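Local coordinates for N-terminal acetyltransferase-like protein (Chaetomium thermophilum, PDB 5NNP), which probably serves as the auxiliary, TPR-type scaffold subunit of an N-terminal acetyltransferase A complex, the enzyme that acetylates protein N-termini, at residues A155-E159 with G160-K164; L490-D493 with G494-W497; A504-L507 with K508-T512; R538-V541 with D542-R545. All blocks are in the same frame, centred on the assembly; numbering follows the deposited sequence.

Contact 1: A155-E159 with G160-K164; sequences AYHLE and GNLEK
Tyr-156 and Lys-164 form the tight side of this turn. Their side chains run alongside each other in the same direction. The aliphatic stem of the lysine lies over one face of the phenol ring. CG of Lys-164 sits 3.7 Å from the centroid of the Tyr-156 ring, displaced toward the rim, in a CH-pi contact. Beyond the stem the ring also packs on Ala-165 and Ile-168 of the following helix. A second apolar touch joins His-157 to Leu-162. CD1 of Leu-162 meets the imidazole edge near the ring plane, 3.6 Å from CD2 of His-157. The ring is held at both nitrogens, by Tyr-193 through ND1 and by Glu-200 through NE2.

The backbone between these pairs is a Schellman motif at the C-terminal end of helix 146-159. Asn-161 N donates to Tyr-156 O (2.9 Å) and Gly-160 N donates to His-157 O (3.1 Å). Gly-160 has a positive phi of 99°, a conformation readily open to glycine. Asn-161 then N-caps helix 162-175. Its OD1 accepts from Lys-164 N at 3.2 Å, with the donor above the amide plane. The turn joins the two helices into a helical hairpin, as in alpha-alpha repeat proteins.

The outer side is looser. Glu-159 and Asn-161 lie alongside each other, their flat groups 40° apart, without a direct polar bond. One water spans them, donating to Glu-159 OE2 (2.9 Å) and accepting from Asn-161 ND2 (3.2 Å). Gly-160 is exposed there.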
ATOM      1  N   ALA A 155      -4.380 -12.273 -18.940  1.00 33.75           N
ATOM      2  CA  ALA A 155      -3.509 -13.413 -18.654  1.00 33.62           C
ATOM      3  C   ALA A 155      -2.270 -13.377 -19.533  1.00 34.30           C
ATOM      4  O   ALA A 155      -1.148 -13.618 -19.060  1.00 33.07           O
ATOM      5  CB  ALA A 155      -4.239 -14.707 -18.851  1.00 36.52           C
ATOM      6  N   TYR A 156      -2.475 -13.082 -20.816  1.00 30.84           N
ATOM      7  CA  TYR A 156      -1.355 -12.964 -21.746  1.00 36.06           C
ATOM      8  C   TYR A 156      -0.429 -11.822 -21.335  1.00 37.23           C
ATOM      9  O   TYR A 156       0.791 -11.973 -21.308  1.00 44.50           O
ATOM     10  CB  TYR A 156      -1.856 -12.723 -23.167  1.00 43.13           C
ATOM     11  CG  TYR A 156      -2.211 -13.963 -23.941  1.00 43.71           C
ATOM     12  CD1 TYR A 156      -1.391 -15.082 -23.923  1.00 49.79           C
ATOM     13  CD2 TYR A 156      -3.356 -14.004 -24.719  1.00 41.46           C
ATOM     14  CE1 TYR A 156      -1.721 -16.220 -24.664  1.00 46.31           C
ATOM     15  CE2 TYR A 156      -3.693 -15.118 -25.437  1.00 43.38           C
ATOM     16  CZ  TYR A 156      -2.883 -16.221 -25.413  1.00 41.80           C
ATOM     17  OH  TYR A 156      -3.262 -17.317 -26.145  1.00 42.99           O
ATOM     18  N   HIS A 157      -1.038 -10.682 -21.024  1.00 36.49           N
ATOM     19  CA  HIS A 157      -0.345  -9.473 -20.586  1.00 33.24           C
ATOM     20  C   HIS A 157       0.541  -9.708 -19.363  1.00 35.57           C
ATOM     21  O   HIS A 157       1.722  -9.346 -19.356  1.00 31.03           O
ATOM     22  CB  HIS A 157      -1.378  -8.387 -20.286  1.00 35.38           C
ATOM     23  CG  HIS A 157      -0.781  -7.040 -20.036  1.00 38.93           C
ATOM     24  ND1 HIS A 157      -1.499  -6.007 -19.476  1.00 44.94           N
ATOM     25  CD2 HIS A 157       0.464  -6.562 -20.258  1.00 33.65           C
ATOM     26  CE1 HIS A 157      -0.718  -4.944 -19.364  1.00 37.86           C
ATOM     27  NE2 HIS A 157       0.476  -5.253 -19.829  1.00 31.87           N
ATOM     28  N   LEU A 158      -0.030 -10.326 -18.332  1.00 29.21           N
ATOM     29  CA  LEU A 158       0.715 -10.576 -17.106  1.00 28.08           C
ATOM     30  C   LEU A 158       1.778 -11.643 -17.339  1.00 38.92           C
ATOM     31  O   LEU A 158       2.759 -11.705 -16.595  1.00 39.03           O
ATOM     32  CB  LEU A 158      -0.221 -10.996 -15.973  1.00 29.24           C
ATOM     33  CG  LEU A 158      -1.222  -9.935 -15.484  1.00 31.93           C
ATOM     34  CD1 LEU A 158      -2.072 -10.478 -14.327  1.00 30.39           C
ATOM     35  CD2 LEU A 158      -0.493  -8.652 -15.080  1.00 23.86           C
ATOM     36  N   GLU A 159       1.574 -12.483 -18.359  1.00 38.10           N
ATOM     37  CA  GLU A 159       2.530 -13.535 -18.699  1.00 34.65           C
ATOM     38  C   GLU A 159       3.736 -12.966 -19.415  1.00 33.24           C
ATOM     39  O   GLU A 159       4.741 -13.649 -19.562  1.00 36.31           O
ATOM     40  CB  GLU A 159       1.888 -14.619 -19.594  1.00 39.73           C
ATOM     41  CG  GLU A 159       2.823 -15.793 -19.940  1.00 33.89           C
ATOM     42  CD  GLU A 159       2.243 -16.773 -20.971  1.00 50.46           C
ATOM     43  OE1 GLU A 159       2.467 -18.000 -20.838  1.00 56.89           O
ATOM     44  OE2 GLU A 159       1.587 -16.329 -21.936  1.00 54.25           O
ATOM     45  N   GLY A 160       3.625 -11.733 -19.898  1.00 33.77           N
ATOM     46  CA  GLY A 160       4.694 -11.139 -20.692  1.00 28.51           C
ATOM     47  C   GLY A 160       4.463 -11.195 -22.197  1.00 40.75           C
ATOM     48  O   GLY A 160       5.260 -10.672 -22.964  1.00 38.33           O
ATOM     49  N   ASN A 161       3.365 -11.820 -22.623  1.00 34.36           N
ATOM     50  CA  ASN A 161       3.016 -11.888 -24.037  1.00 33.52           C
ATOM     51  C   ASN A 161       2.145 -10.700 -24.465  1.00 35.61           C
ATOM     52  O   ASN A 161       0.934 -10.837 -24.688  1.00 41.09           O
ATOM     53  CB  ASN A 161       2.299 -13.211 -24.333  1.00 40.44           C
ATOM     54  CG  ASN A 161       2.356 -13.597 -25.792  1.00 49.66           C
ATOM     55  OD1 ASN A 161       2.557 -12.751 -26.662  1.00 51.55           O
ATOM     56  ND2 ASN A 161       2.167 -14.885 -26.071  1.00 57.96           N
ATOM     57  N   LEU A 162       2.760  -9.531 -24.578  1.00 34.88           N
ATOM     58  CA  LEU A 162       2.032  -8.314 -24.920  1.00 34.67           C
ATOM     59  C   LEU A 162       1.404  -8.380 -26.321  1.00 36.93           C
ATOM     60  O   LEU A 162       0.243  -8.023 -26.498  1.00 42.77           O
ATOM     61  CB  LEU A 162       2.959  -7.105 -24.795  1.00 42.98           C
ATOM     62  CG  LEU A 162       2.992  -6.501 -23.374  1.00 48.49           C
ATOM     63  CD1 LEU A 162       3.268  -7.557 -22.319  1.00 38.99           C
ATOM     64  CD2 LEU A 162       4.016  -5.374 -23.273  1.00 54.23           C
ATOM     65  N   GLU A 163       2.150  -8.867 -27.305  1.00 35.90           N
ATOM     66  CA  GLU A 163       1.613  -9.009 -28.654  1.00 42.37           C
ATOM     67  C   GLU A 163       0.314  -9.823 -28.688  1.00 44.74           C
ATOM     68  O   GLU A 163      -0.645  -9.435 -29.367  1.00 37.99           O
ATOM     69  CB  GLU A 163       2.642  -9.653 -29.594  1.00 37.79           C
ATOM     70  CG  GLU A 163       2.248  -9.600 -31.070  1.00 47.15           C
ATOM     71  CD  GLU A 163       3.333 -10.137 -31.996  1.00 65.35           C
ATOM     72  OE1 GLU A 163       4.398 -10.549 -31.491  1.00 73.78           O
ATOM     73  OE2 GLU A 163       3.126 -10.147 -33.227  1.00 66.92           O
ATOM     74  N   LYS A 164       0.266 -10.940 -27.968  1.00 40.53           N
ATOM     75  CA  LYS A 164      -0.950 -11.745 -27.989  1.00 45.03           C
ATOM     76  C   LYS A 164      -2.078 -11.060 -27.203  1.00 41.89           C
ATOM     77  O   LYS A 164      -3.246 -11.164 -27.561  1.00 45.32           O
ATOM     78  CB  LYS A 164      -0.688 -13.154 -27.448  1.00 51.06           C
ATOM     79  CG  LYS A 164      -1.480 -14.247 -28.166  1.00 58.10           C
ATOM     80  CD  LYS A 164      -1.052 -14.366 -29.623  1.00 64.36           C
ATOM     81  CE  LYS A 164      -1.747 -15.520 -30.339  1.00 71.23           C
ATOM     82  NZ  LYS A 164      -3.224 -15.385 -30.271  1.00 75.38           N
TER
HETATM   83  O   HOH W   1       1.906 -17.610 -24.483  1.00 42.87           O

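Contact 2: L490-D493 with G494-W497; sequences LTED and GEAW
Asp-493 and Trp-497 sit one helical turn apart, their side chains running the same way. The carboxylate reaches the pyrrole end of the indole, with OD2 near the indole plane at its edge. The two planes are 72° apart. One water joins them, donating to Asp-493 OD2 (3.1 Å) and accepting from Trp-497 NE1 (3.2 Å). CG of Asp-493 is anti to the backbone N (chi1 -167°), which brings the carboxylate forward from CB, toward the tryptophan side. The acid is also gripped from outside, by Arg-509 at OD2 and Asn-458 at OD1.

All of this lies on two successive turns of helix 487-499, part of the helical scaffold typical of NatA auxiliary subunits. Four i to i+4 backbone bonds cross the junction, among them Gly-494 N to Leu-490 O (3.0 Å). Gly-494 puts no side chain on this buried face.

Glu-495 fills the other flank. Its CG lies beside the carbonyl oxygen of Thr-491. The chain then extends so that OE2 comes 3.7 Å from Thr-491 CG2. OE1 of Glu-495 is 4.4 Å from OE2 of Glu-492, but Arg-558 forms salt bridges with both glutamates, and Arg-454 with Glu-492, which probably offsets the like charge. OE2 of Glu-495 lies close to Asp-562, a crowding of acids that may favour a shared proton.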
ATOM      1  N   LEU A 490       1.167  -1.800  16.694  1.00 46.15           N
ATOM      2  CA  LEU A 490       1.632  -3.160  16.953  1.00 37.16           C
ATOM      3  C   LEU A 490       3.160  -3.213  16.990  1.00 39.49           C
ATOM      4  O   LEU A 490       3.740  -3.834  17.882  1.00 38.86           O
ATOM      5  CB  LEU A 490       1.088  -4.133  15.908  1.00 36.94           C
ATOM      6  CG  LEU A 490      -0.416  -4.449  15.935  1.00 41.58           C
ATOM      7  CD1 LEU A 490      -0.805  -5.356  14.770  1.00 43.79           C
ATOM      8  CD2 LEU A 490      -0.830  -5.079  17.237  1.00 35.99           C
ATOM      9  N   THR A 491       3.811  -2.539  16.045  1.00 38.99           N
ATOM     10  CA  THR A 491       5.274  -2.540  16.003  1.00 36.86           C
ATOM     11  C   THR A 491       5.859  -1.824  17.221  1.00 42.20           C
ATOM     12  O   THR A 491       6.738  -2.359  17.899  1.00 41.45           O
ATOM     13  CB  THR A 491       5.814  -1.880  14.724  1.00 32.40           C
ATOM     14  OG1 THR A 491       5.185  -2.462  13.579  1.00 34.45           O
ATOM     15  CG2 THR A 491       7.309  -2.089  14.613  1.00 35.01           C
ATOM     16  N   GLU A 492       5.366  -0.615  17.490  1.00 39.28           N
ATOM     17  CA  GLU A 492       5.804   0.163  18.647  1.00 37.54           C
ATOM     18  C   GLU A 492       5.583  -0.585  19.959  1.00 40.93           C
ATOM     19  O   GLU A 492       6.445  -0.609  20.833  1.00 45.97           O
ATOM     20  CB  GLU A 492       5.065   1.500  18.684  1.00 39.94           C
ATOM     21  CG  GLU A 492       5.577   2.513  17.680  1.00 31.67           C
ATOM     22  CD  GLU A 492       6.977   2.979  17.999  1.00 39.61           C
ATOM     23  OE1 GLU A 492       7.652   3.494  17.097  1.00 37.64           O
ATOM     24  OE2 GLU A 492       7.410   2.846  19.166  1.00 52.59           O
ATOM     25  N   ASP A 493       4.414  -1.196  20.094  1.00 40.54           N
ATOM     26  CA  ASP A 493       4.091  -1.971  21.282  1.00 42.22           C
ATOM     27  C   ASP A 493       5.084  -3.115  21.472  1.00 46.38           C
ATOM     28  O   ASP A 493       5.490  -3.413  22.593  1.00 44.84           O
ATOM     29  CB  ASP A 493       2.669  -2.521  21.192  1.00 37.50           C
ATOM     30  CG  ASP A 493       2.167  -3.069  22.515  1.00 46.89           C
ATOM     31  OD1 ASP A 493       2.422  -2.442  23.566  1.00 41.16           O
ATOM     32  OD2 ASP A 493       1.503  -4.126  22.506  1.00 55.91           O
ATOM     33  N   GLY A 494       5.467  -3.751  20.372  1.00 44.44           N
ATOM     34  CA  GLY A 494       6.398  -4.860  20.418  1.00 43.34           C
ATOM     35  C   GLY A 494       7.780  -4.418  20.857  1.00 48.62           C
ATOM     36  O   GLY A 494       8.370  -5.012  21.760  1.00 55.16           O
ATOM     37  N   GLU A 495       8.290  -3.367  20.224  1.00 42.55           N
ATOM     38  CA  GLU A 495       9.609  -2.853  20.537  1.00 38.65           C
ATOM     39  C   GLU A 495       9.683  -2.428  22.003  1.00 43.99           C
ATOM     40  O   GLU A 495      10.689  -2.670  22.682  1.00 50.53           O
ATOM     41  CB  GLU A 495       9.961  -1.699  19.593  1.00 36.93           C
ATOM     42  CG  GLU A 495      10.057  -2.145  18.137  1.00 35.53           C
ATOM     43  CD  GLU A 495      10.417  -1.033  17.169  1.00 40.82           C
ATOM     44  OE1 GLU A 495      10.427   0.152  17.558  1.00 45.40           O
ATOM     45  OE2 GLU A 495      10.700  -1.348  16.001  1.00 44.10           O
ATOM     46  N   ALA A 496       8.605  -1.831  22.500  1.00 39.33           N
ATOM     47  CA  ALA A 496       8.516  -1.467  23.916  1.00 42.89           C
ATOM     48  C   ALA A 496       8.586  -2.684  24.854  1.00 45.95           C
ATOM     49  O   ALA A 496       9.345  -2.690  25.828  1.00 49.75           O
ATOM     50  CB  ALA A 496       7.244  -0.695  24.166  1.00 41.51           C
ATOM     51  N   TRP A 497       7.771  -3.698  24.568  1.00 43.53           N
ATOM     52  CA  TRP A 497       7.772  -4.935  25.341  1.00 47.24           C
ATOM     53  C   TRP A 497       9.138  -5.612  25.293  1.00 52.91           C
ATOM     54  O   TRP A 497       9.591  -6.193  26.284  1.00 56.49           O
ATOM     55  CB  TRP A 497       6.695  -5.903  24.832  1.00 49.73           C
ATOM     56  CG  TRP A 497       5.330  -5.596  25.352  1.00 50.06           C
ATOM     57  CD1 TRP A 497       4.217  -5.305  24.617  1.00 45.77           C
ATOM     58  CD2 TRP A 497       4.931  -5.530  26.730  1.00 44.44           C
ATOM     59  NE1 TRP A 497       3.148  -5.064  25.454  1.00 48.70           N
ATOM     60  CE2 TRP A 497       3.561  -5.199  26.752  1.00 44.98           C
ATOM     61  CE3 TRP A 497       5.595  -5.729  27.942  1.00 46.10           C
ATOM     62  CZ2 TRP A 497       2.847  -5.057  27.944  1.00 53.85           C
ATOM     63  CZ3 TRP A 497       4.882  -5.584  29.129  1.00 51.98           C
ATOM     64  CH2 TRP A 497       3.525  -5.250  29.121  1.00 51.67           C
TER
HETATM   65  O   HOH W   2       0.028  -4.629  25.185  1.00 46.33           O

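Contact 3: A504-L507 with K508-T512; sequences ALAL and KRYHT
Ala-506 and Tyr-510 meet through a carbonyl and a ring. Ala-506 O lies over one face of the phenol ring, 3.2 Å above its plane and displaced toward the rim. The same oxygen accepts from Tyr-510 N at 3.1 Å, in its carbonyl plane and nearly straight (175°). Ala-506 CB touches CE2 of the Tyr-510 ring at 4.1 Å. The hydroxyl at the far end is bonded to Gln-498.

His-511 is held at both ends. Its N donates to Leu-507 O (2.8 Å), and the imidazole turns its CD2 edge to that oxygen, near the ring plane. NE2 is bonded to Tyr-567, and Phe-661 meets the ring edge-to-face. These residues belong to the long helix 503-523, which packs against helices 487-499 and 554-572 in the C-terminal half of the auxiliary-subunit family region.

Arg-509 N donates to Leu-505 O. The bend at chi2 (-68°) folds the arginine chain back so that the guanidinium has that same oxygen over one face. NE is taken up by Asp-493 of the preceding helix. Lys-508 N is satisfied by Ala-504 O, while its ammonium is bonded to the carbonyl of Asp-642. Lys-508 O takes two donors from opposite faces of its plane: Thr-512 N at 2.9 Å and Thr-512 OG1 at 3.0 Å. The threonine hydroxyl is thereby folded back onto its own helix.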
ATOM      1  N   ALA A 504       8.015 -12.724  25.035  1.00 52.65           N
ATOM      2  CA  ALA A 504       6.771 -13.351  24.608  1.00 56.47           C
ATOM      3  C   ALA A 504       5.862 -12.377  23.864  1.00 58.15           C
ATOM      4  O   ALA A 504       5.450 -12.664  22.743  1.00 55.21           O
ATOM      5  CB  ALA A 504       6.041 -13.949  25.801  1.00 55.48           C
ATOM      6  N   LEU A 505       5.550 -11.231  24.475  1.00 52.42           N
ATOM      7  CA  LEU A 505       4.621 -10.288  23.852  1.00 42.51           C
ATOM      8  C   LEU A 505       5.282  -9.553  22.696  1.00 49.87           C
ATOM      9  O   LEU A 505       4.617  -9.138  21.745  1.00 55.06           O
ATOM     10  CB  LEU A 505       4.095  -9.276  24.863  1.00 44.15           C
ATOM     11  CG  LEU A 505       3.223  -9.774  26.005  1.00 45.96           C
ATOM     12  CD1 LEU A 505       2.962  -8.595  26.915  1.00 44.38           C
ATOM     13  CD2 LEU A 505       1.916 -10.398  25.513  1.00 41.83           C
ATOM     14  N   ALA A 506       6.592  -9.382  22.779  1.00 54.64           N
ATOM     15  CA  ALA A 506       7.318  -8.782  21.675  1.00 54.25           C
ATOM     16  C   ALA A 506       7.160  -9.646  20.420  1.00 54.33           C
ATOM     17  O   ALA A 506       6.784  -9.145  19.363  1.00 47.88           O
ATOM     18  CB  ALA A 506       8.779  -8.605  22.032  1.00 54.59           C
ATOM     19  N   LEU A 507       7.430 -10.948  20.543  1.00 52.90           N
ATOM     20  CA  LEU A 507       7.326 -11.845  19.391  1.00 51.64           C
ATOM     21  C   LEU A 507       5.883 -11.911  18.878  1.00 52.73           C
ATOM     22  O   LEU A 507       5.636 -11.913  17.661  1.00 41.62           O
ATOM     23  CB  LEU A 507       7.831 -13.251  19.741  1.00 53.58           C
ATOM     24  CG  LEU A 507       9.339 -13.493  19.877  1.00 50.29           C
ATOM     25  CD1 LEU A 507       9.587 -14.882  20.389  1.00 51.51           C
ATOM     26  CD2 LEU A 507      10.065 -13.296  18.565  1.00 40.78           C
ATOM     27  N   LYS A 508       4.938 -11.955  19.815  1.00 51.07           N
ATOM     28  CA  LYS A 508       3.529 -12.047  19.465  1.00 50.06           C
ATOM     29  C   LYS A 508       3.139 -10.883  18.557  1.00 48.68           C
ATOM     30  O   LYS A 508       2.470 -11.076  17.540  1.00 50.71           O
ATOM     31  CB  LYS A 508       2.661 -12.072  20.720  1.00 37.05           C
ATOM     32  CG  LYS A 508       1.175 -12.239  20.451  1.00 43.72           C
ATOM     33  CD  LYS A 508       0.903 -13.526  19.700  1.00 50.89           C
ATOM     34  CE  LYS A 508      -0.587 -13.834  19.629  1.00 54.76           C
ATOM     35  NZ  LYS A 508      -0.852 -15.205  19.102  1.00 56.84           N
ATOM     36  N   ARG A 509       3.587  -9.682  18.914  1.00 45.70           N
ATOM     37  CA  ARG A 509       3.314  -8.488  18.106  1.00 44.17           C
ATOM     38  C   ARG A 509       3.928  -8.581  16.713  1.00 46.07           C
ATOM     39  O   ARG A 509       3.239  -8.356  15.711  1.00 37.85           O
ATOM     40  CB  ARG A 509       3.832  -7.234  18.807  1.00 39.39           C
ATOM     41  CG  ARG A 509       3.225  -7.012  20.174  1.00 41.59           C
ATOM     42  CD  ARG A 509       1.744  -6.662  20.049  1.00 40.07           C
ATOM     43  NE  ARG A 509       1.163  -6.440  21.364  1.00 38.47           N
ATOM     44  CZ  ARG A 509       0.593  -7.387  22.102  1.00 38.85           C
ATOM     45  NH1 ARG A 509       0.515  -8.624  21.650  1.00 39.72           N
ATOM     46  NH2 ARG A 509       0.104  -7.095  23.300  1.00 45.70           N
ATOM     47  N   TYR A 510       5.226  -8.891  16.652  1.00 42.98           N
ATOM     48  CA  TYR A 510       5.915  -9.033  15.369  1.00 42.63           C
ATOM     49  C   TYR A 510       5.219 -10.096  14.499  1.00 44.45           C
ATOM     50  O   TYR A 510       5.003  -9.893  13.294  1.00 39.36           O
ATOM     51  CB  TYR A 510       7.397  -9.382  15.572  1.00 41.46           C
ATOM     52  CG  TYR A 510       8.143  -8.386  16.442  1.00 43.75           C
ATOM     53  CD1 TYR A 510       7.805  -7.037  16.425  1.00 40.13           C
ATOM     54  CD2 TYR A 510       9.169  -8.794  17.297  1.00 40.89           C
ATOM     55  CE1 TYR A 510       8.467  -6.118  17.215  1.00 39.40           C
ATOM     56  CE2 TYR A 510       9.839  -7.881  18.095  1.00 40.32           C
ATOM     57  CZ  TYR A 510       9.485  -6.540  18.050  1.00 48.32           C
ATOM     58  OH  TYR A 510      10.141  -5.614  18.845  1.00 45.56           O
ATOM     59  N   HIS A 511       4.840 -11.214  15.112  1.00 37.32           N
ATOM     60  CA  HIS A 511       4.090 -12.227  14.383  1.00 35.30           C
ATOM     61  C   HIS A 511       2.747 -11.692  13.870  1.00 37.44           C
ATOM     62  O   HIS A 511       2.303 -12.058  12.783  1.00 39.32           O
ATOM     63  CB  HIS A 511       3.875 -13.466  15.248  1.00 32.72           C
ATOM     64  CG  HIS A 511       5.028 -14.415  15.216  1.00 37.40           C
ATOM     65  ND1 HIS A 511       4.988 -15.610  14.534  1.00 43.54           N
ATOM     66  CD2 HIS A 511       6.264 -14.331  15.761  1.00 38.13           C
ATOM     67  CE1 HIS A 511       6.146 -16.229  14.670  1.00 48.29           C
ATOM     68  NE2 HIS A 511       6.938 -15.472  15.408  1.00 44.06           N
ATOM     69  N   THR A 512       2.107 -10.821  14.639  1.00 29.74           N
ATOM     70  CA  THR A 512       0.834 -10.263  14.206  1.00 39.23           C
ATOM     71  C   THR A 512       0.977  -9.380  12.960  1.00 40.43           C
ATOM     72  O   THR A 512       0.149  -9.446  12.052  1.00 45.96           O
ATOM     73  CB  THR A 512       0.172  -9.480  15.350  1.00 34.21           C
ATOM     74  OG1 THR A 512      -0.187 -10.405  16.373  1.00 38.62           O
ATOM     75  CG2 THR A 512      -1.084  -8.754  14.891  1.00 28.06           C
TER

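Contact 4: R538-V541 with D542-R545; sequences RAYV and DMVR
Helix 537-547 places Tyr-540 and Val-544 one turn apart, and their side chains make a CH-pi contact. CG2 of Val-544 lies over one face of the phenol ring, 3.8 Å from the centroid and 25° off the normal. CG of Tyr-540 is anti to the backbone N (chi1 172°), which swings the ring along the helix above the valine. CE of Met-543 touches the same ring at CE1, 4.1 Å away. The hydroxyl is bonded to His-528.

On another flank Val-541 and Arg-545 run alongside each other. CG1 of Val-541 sits over one face of the guanidinium, 3.7 Å from Arg-545 NE. The arginine is extended, and its NH1 forms a salt bridge with Glu-200. Backbone bonds complete the turn, including Val-544 N to Tyr-540 O (3.0 Å).

Ala-539, Asp-542 and Met-543 meet another protein chain of the assembly, while Val-541 and Val-544 pack on Leu-158 of helix 146-159. This is consistent with a helix of an alpha-alpha superhelical, TPR-type auxiliary subunit that packs on its own chain and on a partner protein.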
ATOM      1  N   ARG A 538      -6.922  -1.422 -16.018  1.00 27.47           N
ATOM      2  CA  ARG A 538      -5.632  -0.858 -15.644  1.00 28.24           C
ATOM      3  C   ARG A 538      -5.427  -0.856 -14.109  1.00 30.21           C
ATOM      4  O   ARG A 538      -4.332  -1.154 -13.631  1.00 32.97           O
ATOM      5  CB  ARG A 538      -5.486   0.552 -16.225  1.00 27.77           C
ATOM      6  CG  ARG A 538      -5.339   0.575 -17.743  1.00 39.29           C
ATOM      7  CD  ARG A 538      -5.540   1.972 -18.299  1.00 40.39           C
ATOM      8  NE  ARG A 538      -6.847   2.495 -17.922  1.00 36.13           N
ATOM      9  CZ  ARG A 538      -7.051   3.712 -17.438  1.00 34.98           C
ATOM     10  NH1 ARG A 538      -6.030   4.536 -17.300  1.00 31.57           N
ATOM     11  NH2 ARG A 538      -8.275   4.110 -17.111  1.00 32.08           N
ATOM     12  N   ALA A 539      -6.476  -0.570 -13.339  1.00 25.47           N
ATOM     13  CA  ALA A 539      -6.325  -0.564 -11.889  1.00 31.91           C
ATOM     14  C   ALA A 539      -6.011  -1.966 -11.408  1.00 33.33           C
ATOM     15  O   ALA A 539      -5.149  -2.154 -10.539  1.00 31.21           O
ATOM     16  CB  ALA A 539      -7.581  -0.012 -11.182  1.00 24.57           C
ATOM     17  N   TYR A 540      -6.711  -2.947 -11.974  1.00 30.41           N
ATOM     18  CA  TYR A 540      -6.455  -4.335 -11.622  1.00 37.68           C
ATOM     19  C   TYR A 540      -4.975  -4.707 -11.843  1.00 34.66           C
ATOM     20  O   TYR A 540      -4.339  -5.306 -10.966  1.00 27.83           O
ATOM     21  CB  TYR A 540      -7.351  -5.286 -12.417  1.00 24.72           C
ATOM     22  CG  TYR A 540      -6.971  -6.732 -12.209  1.00 31.91           C
ATOM     23  CD1 TYR A 540      -7.417  -7.433 -11.098  1.00 24.26           C
ATOM     24  CD2 TYR A 540      -6.139  -7.390 -13.110  1.00 26.36           C
ATOM     25  CE1 TYR A 540      -7.063  -8.748 -10.902  1.00 29.47           C
ATOM     26  CE2 TYR A 540      -5.774  -8.699 -12.920  1.00 28.83           C
ATOM     27  CZ  TYR A 540      -6.235  -9.382 -11.811  1.00 31.76           C
ATOM     28  OH  TYR A 540      -5.862 -10.701 -11.610  1.00 31.16           O
ATOM     29  N   VAL A 541      -4.434  -4.349 -13.005  1.00 29.78           N
ATOM     30  CA  VAL A 541      -3.063  -4.695 -13.319  1.00 31.04           C
ATOM     31  C   VAL A 541      -2.108  -3.908 -12.425  1.00 34.22           C
ATOM     32  O   VAL A 541      -1.036  -4.400 -12.104  1.00 38.83           O
ATOM     33  CB  VAL A 541      -2.709  -4.448 -14.803  1.00 29.17           C
ATOM     34  CG1 VAL A 541      -1.212  -4.642 -15.011  1.00 25.15           C
ATOM     35  CG2 VAL A 541      -3.476  -5.389 -15.704  1.00 25.83           C
ATOM     36  N   ASP A 542      -2.499  -2.699 -12.021  1.00 32.43           N
ATOM     37  CA  ASP A 542      -1.728  -1.937 -11.029  1.00 28.48           C
ATOM     38  C   ASP A 542      -1.660  -2.668  -9.697  1.00 35.64           C
ATOM     39  O   ASP A 542      -0.614  -2.710  -9.044  1.00 37.44           O
ATOM     40  CB  ASP A 542      -2.324  -0.556 -10.790  1.00 31.07           C
ATOM     41  CG  ASP A 542      -1.925   0.439 -11.841  1.00 45.71           C
ATOM     42  OD1 ASP A 542      -0.885   0.219 -12.491  1.00 43.06           O
ATOM     43  OD2 ASP A 542      -2.646   1.450 -12.004  1.00 55.44           O
ATOM     44  N   MET A 543      -2.790  -3.230  -9.293  1.00 28.04           N
ATOM     45  CA  MET A 543      -2.877  -3.902  -8.013  1.00 26.21           C
ATOM     46  C   MET A 543      -1.987  -5.136  -7.990  1.00 33.64           C
ATOM     47  O   MET A 543      -1.155  -5.295  -7.094  1.00 35.87           O
ATOM     48  CB  MET A 543      -4.322  -4.275  -7.714  1.00 21.55           C
ATOM     49  CG  MET A 543      -4.466  -4.970  -6.390  1.00 32.53           C
ATOM     50  SD  MET A 543      -5.672  -6.297  -6.436  1.00 45.85           S
ATOM     51  CE  MET A 543      -4.941  -7.341  -7.658  1.00 23.30           C
ATOM     52  N   VAL A 544      -2.167  -5.991  -8.995  1.00 33.40           N
ATOM     53  CA  VAL A 544      -1.353  -7.177  -9.193  1.00 34.55           C
ATOM     54  C   VAL A 544       0.157  -6.882  -9.115  1.00 38.52           C
ATOM     55  O   VAL A 544       0.909  -7.586  -8.441  1.00 29.90           O
ATOM     56  CB  VAL A 544      -1.658  -7.829 -10.564  1.00 36.04           C
ATOM     57  CG1 VAL A 544      -0.600  -8.894 -10.888  1.00 23.07           C
ATOM     58  CG2 VAL A 544      -3.079  -8.426 -10.572  1.00 22.99           C
ATOM     59  N   ARG A 545       0.592  -5.838  -9.808  1.00 36.33           N
ATOM     60  CA  ARG A 545       2.005  -5.506  -9.828  1.00 36.51           C
ATOM     61  C   ARG A 545       2.477  -4.994  -8.467  1.00 39.66           C
ATOM     62  O   ARG A 545       3.582  -5.323  -8.041  1.00 43.92           O
ATOM     63  CB  ARG A 545       2.298  -4.496 -10.939  1.00 30.74           C
ATOM     64  CG  ARG A 545       2.211  -5.138 -12.332  1.00 29.88           C
ATOM     65  CD  ARG A 545       2.291  -4.127 -13.469  1.00 29.80           C
ATOM     66  NE  ARG A 545       2.442  -4.801 -14.752  1.00 36.56           N
ATOM     67  CZ  ARG A 545       2.482  -4.183 -15.924  1.00 42.34           C
ATOM     68  NH1 ARG A 545       2.373  -2.858 -15.970  1.00 38.55           N
ATOM     69  NH2 ARG A 545       2.632  -4.896 -17.041  1.00 41.27           N
TER

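Contact 1 lies at the surface, where a turn joins two helices. Contacts 2, 3 and 4 are largely buried and each lies within one helix. Contacts 1 and 4 are neighbours, their centres about 14 Å apart. Glu-200 serves both, taking His-157 of contact 1 and Arg-545 of contact 4, so helices 146-159 and 537-547 share a partner despite their separation in sequence. Contacts 2 and 3 belong to successive helices, with centres about 8 Å apart, joined by the Asp-493 to Arg-509 salt bridge. This pair lies on the other side of the chain's centre from contact 1. Buried charge dominates contact 2, carbonyl-ring packing contact 3, apolar packing contact 4, and capping with water contact 1.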